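PLP-Dependent L-Arginine Hydroxylase MppP (Streptomyces wadayamensis, PDB 6C9B) oxidises L-arginine using pyridoxal 5'-phosphate, acting as an oxidase rather than an oxygenase, with 4-hydroxy-2-ketoarginine and 2-ketoarginine as products. Local coordinates at residues P158-A167 with F191-Y200; I281-R289 with F300-E310. All coordinates share one frame; numbering follows the deposited sequence.

Overall arrangement
Both contacts are largely buried, but they lie at different depths: contact 1 is centred about 9 Å from the centre of the chain and contact 2 about 16 Å. Contact 1 joins two loops that follow neighbouring parallel strands of the seven-stranded sheet, and its Asn160 belongs to the product pocket. Contact 2 ties the long helix 256-291 to the loop leading into strand 309-314 of the five-stranded sheet, away from the annotated sites. Their chemistry differs accordingly: apolar packing with one direct hydrogen bond and two bridging waters in contact 1, a three-residue salt-bridge network in contact 2. They meet at several points, among them Phe194 CZ, 3.4 Å from Ser308 CB.

Contact 1 of 2, residues P158-A167 with F191-Y200; sequences PNNPTGRVLA and FRGFDAAAHY
Pro158, which follows a cis peptide bond, packs its ring on the turn at Phe191: its CD lies 3.5 Å from C of Phe191, while its CG is 4.1 Å from CB of Ala198. Phe191 has CG anti to its carbonyl carbon (chi1 -80°), a torsion that directs the ring to Asn160. There CE2 of Phe191 meets CB of Asn160 at 3.6 Å, with amide and ring planes only 23° apart. This packing backs a pocket residue, since Asn160 ND2 is hydrogen-bonded to both the product and O3 of the modified lysine at position 221. The branches of Val165 divide: CG1 faces the methyls of Ala197 and Ala198, and CG2 comes within 3.4 Å of OD2 of Asp195.

Tyr200 OH makes the direct hydrogen bond, 2.7 Å to Leu166 O, which sits at the edge of the ring. Two waters complete the polar links, one joining Pro158 O to Phe191 N and the other donating to both Gly163 O and Asp195 OD2.

The loops follow parallel strands 152-156 and 184-188, adjacent in the sheet; Phe191 also touches strand 309-314, Phe194 helix 256-291 and Tyr200 helix 168-181.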
ATOM      1  N   PRO B 158      19.834  -4.819   9.028  1.00 17.33           N
ATOM      2  CA  PRO B 158      20.436  -6.121   8.721  1.00 18.70           C
ATOM      3  C   PRO B 158      19.956  -6.626   7.389  1.00 17.47           C
ATOM      4  O   PRO B 158      18.801  -6.394   6.993  1.00 17.52           O
ATOM      5  CB  PRO B 158      19.965  -7.015   9.871  1.00 20.51           C
ATOM      6  CG  PRO B 158      19.632  -6.058  10.971  1.00 19.71           C
ATOM      7  CD  PRO B 158      19.060  -4.863  10.271  1.00 17.06           C
ATOM      8  N   ASN B 159      20.840  -7.277   6.644  1.00 17.58           N
ATOM      9  CA  ASN B 159      20.433  -7.676   5.310  1.00 17.44           C
ATOM     10  C   ASN B 159      19.454  -8.834   5.393  1.00 21.01           C
ATOM     11  O   ASN B 159      19.481  -9.652   6.324  1.00 19.73           O
ATOM     12  CB  ASN B 159      21.624  -8.061   4.444  1.00 19.94           C
ATOM     13  CG  ASN B 159      21.286  -8.063   2.941  1.00 20.26           C
ATOM     14  OD1 ASN B 159      20.209  -7.567   2.496  1.00 21.02           O
ATOM     15  ND2 ASN B 159      22.192  -8.599   2.146  1.00 20.85           N
ATOM     16  N   ASN B 160      18.584  -8.868   4.420  1.00 17.89           N
ATOM     17  CA  ASN B 160      17.680  -9.984   4.132  1.00 19.02           C
ATOM     18  C   ASN B 160      18.182 -10.526   2.814  1.00 17.26           C
ATOM     19  O   ASN B 160      18.081  -9.824   1.801  1.00 17.59           O
ATOM     20  CB  ASN B 160      16.247  -9.471   4.012  1.00 18.71           C
ATOM     21  CG  ASN B 160      15.261 -10.543   3.700  1.00 19.46           C
ATOM     22  OD1 ASN B 160      15.606 -11.714   3.524  1.00 20.75           O
ATOM     23  ND2 ASN B 160      14.005 -10.159   3.689  1.00 21.77           N
ATOM     24  N   PRO B 161      18.738 -11.740   2.741  1.00 20.62           N
ATOM     25  CA  PRO B 161      18.534 -12.876   3.644  1.00 18.75           C
ATOM     26  C   PRO B 161      19.651 -13.237   4.611  1.00 18.55           C
ATOM     27  O   PRO B 161      19.544 -14.198   5.374  1.00 20.97           O
ATOM     28  CB  PRO B 161      18.329 -14.019   2.645  1.00 20.32           C
ATOM     29  CG  PRO B 161      19.307 -13.680   1.557  1.00 22.31           C
ATOM     30  CD  PRO B 161      19.239 -12.179   1.424  1.00 22.03           C
ATOM     31  N   THR B 162      20.736 -12.481   4.619  1.00 17.24           N
ATOM     32  CA  THR B 162      21.950 -12.943   5.262  1.00 16.40           C
ATOM     33  C   THR B 162      22.074 -12.539   6.723  1.00 18.32           C
ATOM     34  O   THR B 162      22.922 -13.097   7.432  1.00 20.32           O
ATOM     35  CB  THR B 162      23.176 -12.382   4.551  1.00 19.00           C
ATOM     36  OG1 THR B 162      23.225 -10.971   4.807  1.00 20.00           O
ATOM     37  CG2 THR B 162      23.153 -12.671   3.050  1.00 21.76           C
ATOM     38  N   GLY B 163      21.289 -11.570   7.173  1.00 18.27           N
ATOM     39  CA  GLY B 163      21.411 -11.028   8.516  1.00 18.51           C
ATOM     40  C   GLY B 163      22.606 -10.134   8.756  1.00 22.10           C
ATOM     41  O   GLY B 163      22.814  -9.698   9.894  1.00 21.34           O
ATOM     42  N   ARG B 164      23.425  -9.876   7.746  1.00 18.09           N
ATOM     43  CA  ARG B 164      24.656  -9.142   7.972  1.00 18.10           C
ATOM     44  C   ARG B 164      24.333  -7.703   8.322  1.00 20.85           C
ATOM     45  O   ARG B 164      23.527  -7.060   7.647  1.00 20.88           O
ATOM     46  CB  ARG B 164      25.528  -9.211   6.720  1.00 21.89           C
ATOM     47  CG  ARG B 164      27.002  -8.956   6.954  1.00 49.08           C
ATOM     48  CD  ARG B 164      27.847 -10.016   6.239  1.00 59.87           C
ATOM     49  NE  ARG B 164      29.231  -9.567   6.070  1.00 46.46           N
ATOM     50  CZ  ARG B 164      30.038  -9.942   5.082  1.00 51.02           C
ATOM     51  NH1 ARG B 164      29.632 -10.793   4.143  1.00 61.31           N
ATOM     52  NH2 ARG B 164      31.266  -9.444   5.029  1.00 45.43           N
ATOM     53  N   VAL B 165      24.996  -7.179   9.345  1.00 20.44           N
ATOM     54  CA  VAL B 165      24.703  -5.849   9.870  1.00 17.51           C
ATOM     55  C   VAL B 165      25.824  -4.903   9.467  1.00 20.21           C
ATOM     56  O   VAL B 165      26.999  -5.171   9.740  1.00 21.98           O
ATOM     57  CB  VAL B 165      24.566  -5.874  11.398  1.00 23.54           C
ATOM     58  CG1 VAL B 165      24.397  -4.479  11.958  1.00 22.96           C
ATOM     59  CG2 VAL B 165      23.399  -6.744  11.811  1.00 24.54           C
ATOM     60  N   LEU B 166      25.451  -3.757   8.912  1.00 17.28           N
ATOM     61  CA  LEU B 166      26.430  -2.724   8.603  1.00 18.53           C
ATOM     62  C   LEU B 166      26.847  -2.062   9.908  1.00 22.11           C
ATOM     63  O   LEU B 166      26.033  -1.411  10.569  1.00 22.28           O
ATOM     64  CB  LEU B 166      25.825  -1.719   7.630  1.00 20.22           C
ATOM     65  CG  LEU B 166      26.768  -0.718   6.994  1.00 25.42           C
ATOM     66  CD1 LEU B 166      27.665  -1.414   5.984  1.00 27.51           C
ATOM     67  CD2 LEU B 166      25.940   0.381   6.337  1.00 32.20           C
ATOM     68  N   ALA B 167      28.100  -2.269  10.298  1.00 21.57           N
ATOM     69  CA  ALA B 167      28.616  -1.748  11.558  1.00 24.09           C
ATOM     70  C   ALA B 167      28.753  -0.224  11.496  1.00 21.81           C
ATOM     71  O   ALA B 167      28.870   0.379  10.423  1.00 23.11           O
ATOM     72  CB  ALA B 167      29.962  -2.377  11.867  1.00 25.98           C
ATOM     73  N   PHE B 191      14.795  -5.268   9.261  1.00 18.06           N
ATOM     74  CA  PHE B 191      15.195  -6.273  10.232  1.00 17.77           C
ATOM     75  C   PHE B 191      15.861  -5.657  11.465  1.00 19.98           C
ATOM     76  O   PHE B 191      16.382  -6.396  12.303  1.00 19.55           O
ATOM     77  CB  PHE B 191      16.152  -7.287   9.590  1.00 20.93           C
ATOM     78  CG  PHE B 191      15.493  -8.372   8.754  1.00 20.70           C
ATOM     79  CD1 PHE B 191      14.126  -8.453   8.584  1.00 38.94           C
ATOM     80  CD2 PHE B 191      16.293  -9.359   8.171  1.00 30.63           C
ATOM     81  CE1 PHE B 191      13.559  -9.498   7.826  1.00 37.24           C
ATOM     82  CE2 PHE B 191      15.745 -10.375   7.425  1.00 41.17           C
ATOM     83  CZ  PHE B 191      14.364 -10.450   7.260  1.00 32.99           C
ATOM     84  N   ARG B 192      15.850  -4.330  11.590  1.00 19.86           N
ATOM     85  CA  ARG B 192      16.550  -3.652  12.677  1.00 21.21           C
ATOM     86  C   ARG B 192      16.234  -4.274  14.035  1.00 20.43           C
ATOM     87  O   ARG B 192      17.134  -4.520  14.841  1.00 20.83           O
ATOM     88  CB  ARG B 192      16.191  -2.166  12.699  1.00 20.44           C
ATOM     89  CG  ARG B 192      17.004  -1.392  13.736  1.00 21.78           C
ATOM     90  CD  ARG B 192      16.458   0.003  13.968  1.00 20.30           C
ATOM     91  NE  ARG B 192      16.600   0.923  12.836  1.00 18.85           N
ATOM     92  CZ  ARG B 192      17.732   1.507  12.461  1.00 21.86           C
ATOM     93  NH1 ARG B 192      17.699   2.392  11.478  1.00 22.26           N
ATOM     94  NH2 ARG B 192      18.898   1.205  13.031  1.00 22.34           N
ATOM     95  N   GLY B 193      14.952  -4.507  14.320  1.00 18.69           N
ATOM     96  CA  GLY B 193      14.581  -4.923  15.665  1.00 19.34           C
ATOM     97  C   GLY B 193      15.135  -6.268  16.100  1.00 22.39           C
ATOM     98  O   GLY B 193      15.224  -6.529  17.309  1.00 24.05           O
ATOM     99  N   PHE B 194      15.551  -7.109  15.157  1.00 19.38           N
ATOM    100  CA  PHE B 194      16.045  -8.432  15.511  1.00 19.79           C
ATOM    101  C   PHE B 194      17.473  -8.458  16.047  1.00 24.59           C
ATOM    102  O   PHE B 194      17.830  -9.413  16.753  1.00 23.68           O
ATOM    103  CB  PHE B 194      15.968  -9.379  14.317  1.00 19.54           C
ATOM    104  CG  PHE B 194      14.579  -9.727  13.941  1.00 19.82           C
ATOM    105  CD1 PHE B 194      13.786 -10.507  14.773  1.00 23.59           C
ATOM    106  CD2 PHE B 194      14.040  -9.237  12.777  1.00 23.25           C
ATOM    107  CE1 PHE B 194      12.488 -10.790  14.419  1.00 25.12           C
ATOM    108  CE2 PHE B 194      12.733  -9.531  12.430  1.00 24.66           C
ATOM    109  CZ  PHE B 194      11.978 -10.297  13.239  1.00 21.44           C
ATOM    110  N   ASP B 195      18.313  -7.474  15.736  1.00 22.18           N
ATOM    111  CA  ASP B 195      19.738  -7.572  16.031  1.00 20.79           C
ATOM    112  C   ASP B 195      20.209  -6.299  16.729  1.00 25.35           C
ATOM    113  O   ASP B 195      20.209  -5.222  16.125  1.00 22.92           O
ATOM    114  CB  ASP B 195      20.522  -7.821  14.741  1.00 21.89           C
ATOM    115  CG  ASP B 195      21.935  -8.299  15.002  1.00 25.56           C
ATOM    116  OD1 ASP B 195      22.507  -7.929  16.055  1.00 31.68           O
ATOM    117  OD2 ASP B 195      22.451  -9.060  14.155  1.00 28.85           O
ATOM    118  N   ALA B 196      20.605  -6.435  18.000  1.00 27.42           N
ATOM    119  CA  ALA B 196      21.067  -5.302  18.796  1.00 25.59           C
ATOM    120  C   ALA B 196      22.287  -4.627  18.187  1.00 23.88           C
ATOM    121  O   ALA B 196      22.552  -3.454  18.481  1.00 25.92           O
ATOM    122  CB  ALA B 196      21.387  -5.775  20.218  1.00 29.03           C
ATOM    123  N   ALA B 197      23.025  -5.333  17.329  1.00 24.52           N
ATOM    124  CA  ALA B 197      24.145  -4.706  16.632  1.00 25.73           C
ATOM    125  C   ALA B 197      23.674  -3.591  15.705  1.00 22.40           C
ATOM    126  O   ALA B 197      24.481  -2.741  15.309  1.00 23.37           O
ATOM    127  CB  ALA B 197      24.922  -5.749  15.823  1.00 26.82           C
ATOM    128  N   ALA B 198      22.395  -3.576  15.347  1.00 20.72           N
ATOM    129  CA  ALA B 198      21.835  -2.526  14.516  1.00 19.68           C
ATOM    130  C   ALA B 198      21.129  -1.452  15.323  1.00 22.97           C
ATOM    131  O   ALA B 198      20.394  -0.648  14.738  1.00 22.25           O
ATOM    132  CB  ALA B 198      20.857  -3.121  13.493  1.00 22.28           C
ATOM    133  N   HIS B 199      21.311  -1.426  16.650  1.00 22.61           N
ATOM    134  CA  HIS B 199      20.595  -0.474  17.490  1.00 21.67           C
ATOM    135  C   HIS B 199      21.443   0.716  17.894  1.00 23.05           C
ATOM    136  O   HIS B 199      20.974   1.555  18.663  1.00 25.75           O
ATOM    137  CB  HIS B 199      20.049  -1.160  18.738  1.00 25.46           C
ATOM    138  CG  HIS B 199      19.034  -2.217  18.434  1.00 24.56           C
ATOM    139  ND1 HIS B 199      18.414  -2.964  19.417  1.00 23.44           N
ATOM    140  CD2 HIS B 199      18.554  -2.668  17.249  1.00 21.42           C
ATOM    141  CE1 HIS B 199      17.604  -3.839  18.841  1.00 22.90           C
ATOM    142  NE2 HIS B 199      17.663  -3.670  17.528  1.00 24.14           N
ATOM    143  N   TYR B 200      22.662   0.837  17.378  1.00 21.39           N
ATOM    144  CA  TYR B 200      23.342   2.114  17.485  1.00 27.33           C
ATOM    145  C   TYR B 200      22.578   3.142  16.658  1.00 29.43           C
ATOM    146  O   TYR B 200      21.841   2.795  15.733  1.00 25.19           O
ATOM    147  CB  TYR B 200      24.789   1.989  17.027  1.00 29.02           C
ATOM    148  CG  TYR B 200      24.985   1.730  15.553  1.00 21.32           C
ATOM    149  CD1 TYR B 200      25.004   2.790  14.647  1.00 21.03           C
ATOM    150  CD2 TYR B 200      25.175   0.442  15.058  1.00 24.18           C
ATOM    151  CE1 TYR B 200      25.217   2.574  13.297  1.00 20.69           C
ATOM    152  CE2 TYR B 200      25.369   0.214  13.690  1.00 23.01           C
ATOM    153  CZ  TYR B 200      25.374   1.299  12.830  1.00 22.33           C
ATOM    154  OH  TYR B 200      25.594   1.141  11.491  1.00 22.53           O
TER
HETATM  155  O   HOH W   1      16.742  -4.710   7.125  1.00 18.17           O
HETATM  156  O   HOH W   2      21.394 -10.467  12.079  1.00 21.10           O

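Contact 2 of 2, residues I281-R289 with F300-E310; sequences ILHNRSVVR and FPDPESRSSVE
Arg285, Arg289 and Glu310 form a salt-bridge network that fastens one side of helix 256-291 to the start of strand 309-314, within the part of this class I aminotransferase-like fold built on the five-stranded sheet. Arg285 grips Glu310 side-on, NE and NH1 both lying 2.9 Å from OE1 of Glu310. The two nitrogens approach OE1 from the same face of the carboxylate, whose plane is turned 63° from that of the guanidinium. A bend at chi3 of Arg285 (-83°) turns the group so that its far end also takes Ser307 O, with NH1 and NH2 as a pair of donors; the NH2 bond lies in the carbonyl plane. Over one face of the same guanidinium stands Ser305 O, 3.3 Å from NH2 of Arg285 but at an angle too poor for a bond.

Arg289 runs extended from CG to NE and is salt-bridged to the other carboxylate oxygen, OE2 of Glu310, through NE and NH2, although the position of OE2 is less certain. Beyond the acid it holds the turn Asp302-Ser305: NH1 reaches Pro303 O at 2.9 Å in a nearly straight bond, and NH2 comes to Asp302 O from above the carbonyl plane. Ser305 N reaches Asp302 O from the opposite face, closing the type I turn. Glu310 thus faces two arginines, which would favour its charged form.

Packing flanks this polar centre. Toward the start of the helical segment, CG2 of Ile281 rests 3.6 Å from Ser307 O. At the other end, Val288 CG1 touches the Phe300 ring, while Arg289 makes a CH-pi contact: its CG sits 3.7 Å from the Phe300 ring centroid, 11° off the ring normal.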
ATOM      1  N   ILE B 281      13.520 -16.103  18.639  1.00 25.22           N
ATOM      2  CA  ILE B 281      14.208 -16.309  17.367  1.00 22.15           C
ATOM      3  C   ILE B 281      15.467 -17.158  17.554  1.00 23.49           C
ATOM      4  O   ILE B 281      15.746 -18.055  16.748  1.00 25.46           O
ATOM      5  CB  ILE B 281      14.526 -14.946  16.727  1.00 24.24           C
ATOM      6  CG1 ILE B 281      13.206 -14.200  16.401  1.00 23.49           C
ATOM      7  CG2 ILE B 281      15.403 -15.118  15.473  1.00 26.34           C
ATOM      8  CD1 ILE B 281      12.288 -14.876  15.371  1.00 22.61           C
ATOM      9  N   LEU B 282      16.258 -16.887  18.606  1.00 23.38           N
ATOM     10  CA  LEU B 282      17.440 -17.710  18.881  1.00 24.48           C
ATOM     11  C   LEU B 282      17.059 -19.172  19.094  1.00 27.83           C
ATOM     12  O   LEU B 282      17.725 -20.084  18.583  1.00 27.37           O
ATOM     13  CB  LEU B 282      18.181 -17.168  20.096  1.00 25.12           C
ATOM     14  CG  LEU B 282      19.449 -17.919  20.539  1.00 33.47           C
ATOM     15  CD1 LEU B 282      20.441 -18.108  19.378  1.00 33.95           C
ATOM     16  CD2 LEU B 282      20.098 -17.164  21.679  1.00 37.96           C
ATOM     17  N   HIS B 283      15.962 -19.408  19.803  1.00 25.71           N
ATOM     18  CA  HIS B 283      15.504 -20.772  20.025  1.00 27.90           C
ATOM     19  C   HIS B 283      15.159 -21.454  18.710  1.00 28.20           C
ATOM     20  O   HIS B 283      15.531 -22.611  18.472  1.00 29.08           O
ATOM     21  CB  HIS B 283      14.281 -20.774  20.928  1.00 28.58           C
ATOM     22  CG  HIS B 283      13.744 -22.142  21.162  1.00 27.27           C
ATOM     23  ND1 HIS B 283      14.278 -22.988  22.106  1.00 35.44           N
ATOM     24  CD2 HIS B 283      12.752 -22.833  20.552  1.00 37.33           C
ATOM     25  CE1 HIS B 283      13.625 -24.136  22.087  1.00 38.98           C
ATOM     26  NE2 HIS B 283      12.695 -24.069  21.156  1.00 37.48           N
ATOM     27  N   ASN B 284      14.433 -20.748  17.843  1.00 25.48           N
ATOM     28  CA  ASN B 284      13.996 -21.351  16.590  1.00 23.17           C
ATOM     29  C   ASN B 284      15.168 -21.561  15.642  1.00 28.32           C
ATOM     30  O   ASN B 284      15.229 -22.575  14.943  1.00 25.79           O
ATOM     31  CB  ASN B 284      12.912 -20.501  15.933  1.00 22.02           C
ATOM     32  CG  ASN B 284      11.540 -20.750  16.536  1.00 24.69           C
ATOM     33  OD1 ASN B 284      11.384 -21.575  17.417  1.00 27.67           O
ATOM     34  ND2 ASN B 284      10.544 -20.026  16.052  1.00 26.63           N
ATOM     35  N   ARG B 285      16.111 -20.617  15.596  1.00 25.09           N
ATOM     36  CA  ARG B 285      17.336 -20.853  14.840  1.00 26.53           C
ATOM     37  C   ARG B 285      18.047 -22.109  15.326  1.00 27.23           C
ATOM     38  O   ARG B 285      18.538 -22.911  14.521  1.00 28.36           O
ATOM     39  CB  ARG B 285      18.249 -19.631  14.958  1.00 25.00           C
ATOM     40  CG  ARG B 285      19.635 -19.832  14.392  1.00 25.77           C
ATOM     41  CD  ARG B 285      20.308 -18.483  14.151  1.00 22.77           C
ATOM     42  NE  ARG B 285      19.890 -17.940  12.863  1.00 24.23           N
ATOM     43  CZ  ARG B 285      19.074 -16.902  12.676  1.00 22.58           C
ATOM     44  NH1 ARG B 285      18.788 -16.539  11.435  1.00 21.74           N
ATOM     45  NH2 ARG B 285      18.590 -16.187  13.684  1.00 22.49           N
ATOM     46  N   SER B 286      18.095 -22.307  16.646  1.00 27.94           N
ATOM     47  CA  SER B 286      18.750 -23.479  17.216  1.00 28.35           C
ATOM     48  C   SER B 286      18.036 -24.763  16.830  1.00 32.93           C
ATOM     49  O   SER B 286      18.692 -25.784  16.600  1.00 30.34           O
ATOM     50  CB  SER B 286      18.820 -23.361  18.737  1.00 38.37           C
ATOM     51  OG  SER B 286      19.406 -22.128  19.108  1.00 60.00           O
ATOM     52  N   VAL B 287      16.696 -24.768  16.790  1.00 30.09           N
ATOM     53  CA  VAL B 287      16.050 -26.033  16.438  1.00 41.52           C
ATOM     54  C   VAL B 287      16.328 -26.360  14.982  1.00 27.36           C
ATOM     55  O   VAL B 287      16.533 -27.528  14.636  1.00 34.10           O
ATOM     56  CB  VAL B 287      14.529 -26.076  16.750  1.00 48.37           C
ATOM     57  CG1 VAL B 287      14.060 -24.968  17.659  1.00 45.65           C
ATOM     58  CG2 VAL B 287      13.678 -26.177  15.500  1.00 37.64           C
ATOM     59  N   VAL B 288      16.392 -25.335  14.114  1.00 30.16           N
ATOM     60  CA  VAL B 288      16.697 -25.587  12.706  1.00 28.27           C
ATOM     61  C   VAL B 288      18.094 -26.174  12.563  1.00 32.22           C
ATOM     62  O   VAL B 288      18.297 -27.148  11.833  1.00 32.80           O
ATOM     63  CB  VAL B 288      16.550 -24.306  11.866  1.00 30.52           C
ATOM     64  CG1 VAL B 288      17.021 -24.555  10.445  1.00 30.81           C
ATOM     65  CG2 VAL B 288      15.117 -23.835  11.882  1.00 29.56           C
ATOM     66  N   ARG B 289      19.085 -25.571  13.231  1.00 31.12           N
ATOM     67  CA  ARG B 289      20.463 -26.016  13.051  1.00 30.87           C
ATOM     68  C   ARG B 289      20.684 -27.383  13.684  1.00 36.71           C
ATOM     69  O   ARG B 289      21.374 -28.228  13.109  1.00 37.36           O
ATOM     70  CB  ARG B 289      21.426 -24.965  13.609  1.00 29.98           C
ATOM     71  CG  ARG B 289      21.370 -23.669  12.805  1.00 31.89           C
ATOM     72  CD  ARG B 289      22.389 -22.652  13.199  1.00 32.54           C
ATOM     73  NE  ARG B 289      22.296 -21.489  12.319  1.00 27.14           N
ATOM     74  CZ  ARG B 289      23.040 -20.398  12.443  1.00 35.76           C
ATOM     75  NH1 ARG B 289      23.941 -20.301  13.415  1.00 40.54           N
ATOM     76  NH2 ARG B 289      22.886 -19.413  11.591  1.00 28.90           N
ATOM     77  N   PHE B 300      25.410 -23.905   7.020  1.00 25.39           N
ATOM     78  CA  PHE B 300      24.688 -22.670   7.299  1.00 23.01           C
ATOM     79  C   PHE B 300      25.534 -21.471   6.923  1.00 22.53           C
ATOM     80  O   PHE B 300      26.552 -21.205   7.590  1.00 23.66           O
ATOM     81  CB  PHE B 300      24.293 -22.626   8.769  1.00 28.22           C
ATOM     82  CG  PHE B 300      23.225 -23.618   9.085  1.00 32.11           C
ATOM     83  CD1 PHE B 300      21.895 -23.282   8.905  1.00 36.03           C
ATOM     84  CD2 PHE B 300      23.548 -24.893   9.471  1.00 37.65           C
ATOM     85  CE1 PHE B 300      20.909 -24.197   9.147  1.00 34.34           C
ATOM     86  CE2 PHE B 300      22.550 -25.819   9.718  1.00 40.67           C
ATOM     87  CZ  PHE B 300      21.243 -25.459   9.544  1.00 28.45           C
ATOM     88  N   PRO B 301      25.194 -20.763   5.840  1.00 21.46           N
ATOM     89  CA  PRO B 301      26.101 -19.711   5.348  1.00 25.27           C
ATOM     90  C   PRO B 301      26.236 -18.514   6.266  1.00 25.19           C
ATOM     91  O   PRO B 301      27.240 -17.797   6.148  1.00 23.13           O
ATOM     92  CB  PRO B 301      25.489 -19.306   4.002  1.00 25.86           C
ATOM     93  CG  PRO B 301      24.198 -19.960   3.899  1.00 28.94           C
ATOM     94  CD  PRO B 301      24.132 -21.091   4.870  1.00 22.58           C
ATOM     95  N   ASP B 302      25.291 -18.274   7.176  1.00 23.58           N
ATOM     96  CA  ASP B 302      25.284 -17.075   8.017  1.00 24.62           C
ATOM     97  C   ASP B 302      25.334 -17.464   9.490  1.00 23.37           C
ATOM     98  O   ASP B 302      24.341 -17.318  10.219  1.00 22.21           O
ATOM     99  CB  ASP B 302      24.042 -16.247   7.700  1.00 21.17           C
ATOM    100  CG  ASP B 302      23.816 -16.103   6.204  1.00 22.93           C
ATOM    101  OD1 ASP B 302      24.775 -15.693   5.515  1.00 25.36           O
ATOM    102  OD2 ASP B 302      22.707 -16.422   5.729  1.00 25.17           O
ATOM    103  N   PRO B 303      26.480 -17.971   9.969  1.00 24.23           N
ATOM    104  CA  PRO B 303      26.506 -18.523  11.329  1.00 28.95           C
ATOM    105  C   PRO B 303      26.149 -17.516  12.402  1.00 24.88           C
ATOM    106  O   PRO B 303      25.611 -17.918  13.440  1.00 31.37           O
ATOM    107  CB  PRO B 303      27.957 -19.027  11.489  1.00 33.21           C
ATOM    108  CG  PRO B 303      28.740 -18.425  10.356  1.00 31.78           C
ATOM    109  CD  PRO B 303      27.753 -18.192   9.255  1.00 24.63           C
ATOM    110  N   GLU B 304      26.425 -16.227  12.190  1.00 29.77           N
ATOM    111  CA  GLU B 304      26.203 -15.197  13.198  1.00 33.45           C
ATOM    112  C   GLU B 304      24.878 -14.456  13.039  1.00 30.79           C
ATOM    113  O   GLU B 304      24.608 -13.529  13.808  1.00 25.15           O
ATOM    114  CB  GLU B 304      27.345 -14.173  13.160  1.00 34.32           C
ATOM    115  CG  GLU B 304      28.723 -14.765  13.395  1.00 57.11           C
ATOM    116  CD  GLU B 304      28.902 -15.290  14.810  1.00 79.44           C
ATOM    117  OE1 GLU B 304      29.663 -14.669  15.585  1.00 82.11           O
ATOM    118  OE2 GLU B 304      28.276 -16.316  15.150  1.00 84.74           O
ATOM    119  N   SER B 305      24.051 -14.824  12.074  1.00 23.99           N
ATOM    120  CA  SER B 305      22.805 -14.081  11.857  1.00 23.38           C
ATOM    121  C   SER B 305      21.894 -14.173  13.069  1.00 23.75           C
ATOM    122  O   SER B 305      21.773 -15.229  13.709  1.00 22.51           O
ATOM    123  CB  SER B 305      22.058 -14.610  10.640  1.00 22.36           C
ATOM    124  OG  SER B 305      20.878 -13.832  10.414  1.00 20.34           O
ATOM    125  N   ARG B 306      21.237 -13.054  13.373  1.00 20.42           N
ATOM    126  CA  ARG B 306      20.167 -13.003  14.366  1.00 21.16           C
ATOM    127  C   ARG B 306      18.825 -12.641  13.749  1.00 23.41           C
ATOM    128  O   ARG B 306      17.862 -12.381  14.473  1.00 23.36           O
ATOM    129  CB  ARG B 306      20.553 -12.012  15.464  1.00 24.48           C
ATOM    130  CG  ARG B 306      21.854 -12.422  16.142  1.00 30.11           C
ATOM    131  CD  ARG B 306      22.258 -11.542  17.275  1.00 52.91           C
ATOM    132  NE  ARG B 306      22.573 -12.363  18.441  1.00 79.50           N
ATOM    133  CZ  ARG B 306      23.380 -11.994  19.429  1.00 93.31           C
ATOM    134  NH1 ARG B 306      23.976 -10.808  19.400  1.00 86.75           N
ATOM    135  NH2 ARG B 306      23.599 -12.820  20.447  1.00 94.41           N
ATOM    136  N   SER B 307      18.721 -12.631  12.422  1.00 20.46           N
ATOM    137  CA  SER B 307      17.476 -12.238  11.794  1.00 17.57           C
ATOM    138  C   SER B 307      16.466 -13.386  11.836  1.00 18.38           C
ATOM    139  O   SER B 307      16.774 -14.529  12.199  1.00 21.49           O
ATOM    140  CB  SER B 307      17.731 -11.804  10.357  1.00 32.84           C
ATOM    141  OG  SER B 307      17.682 -12.932   9.514  1.00 46.07           O
ATOM    142  N   SER B 308      15.247 -13.068  11.434  1.00 20.92           N
ATOM    143  CA  SER B 308      14.131 -13.999  11.529  1.00 19.78           C
ATOM    144  C   SER B 308      14.019 -14.918  10.329  1.00 19.62           C
ATOM    145  O   SER B 308      13.008 -15.600  10.181  1.00 21.17           O
ATOM    146  CB  SER B 308      12.815 -13.246  11.686  1.00 23.81           C
ATOM    147  OG  SER B 308      12.571 -12.422  10.543  1.00 19.79           O
ATOM    148  N   VAL B 309      15.019 -14.936   9.457  1.00 19.08           N
ATOM    149  CA  VAL B 309      15.072 -15.893   8.370  1.00 20.18           C
ATOM    150  C   VAL B 309      16.442 -16.563   8.396  1.00 21.40           C
ATOM    151  O   VAL B 309      17.418 -16.013   8.903  1.00 21.10           O
ATOM    152  CB  VAL B 309      14.790 -15.234   7.010  1.00 20.54           C
ATOM    153  CG1 VAL B 309      13.397 -14.614   7.002  1.00 20.52           C
ATOM    154  CG2 VAL B 309      15.860 -14.136   6.681  1.00 20.20           C
ATOM    155  N   GLU B 310      16.503 -17.772   7.835  1.00 21.09           N
ATOM    156  CA  GLU B 310      17.710 -18.591   7.916  1.00 22.09           C
ATOM    157  C   GLU B 310      17.982 -19.253   6.576  1.00 21.76           C
ATOM    158  O   GLU B 310      17.155 -20.026   6.086  1.00 22.36           O
ATOM    159  CB  GLU B 310      17.558 -19.657   9.019  1.00 22.18           C
ATOM    160  CG  GLU B 310      18.697 -20.643   9.146  1.00 22.18           C
ATOM    161  CD  GLU B 310      19.937 -20.077   9.840  1.00 36.95           C
ATOM    162  OE1 GLU B 310      20.000 -18.859  10.114  1.00 31.90           O
ATOM    163  OE2 GLU B 310      20.865 -20.864  10.096  1.00 49.78           O
TER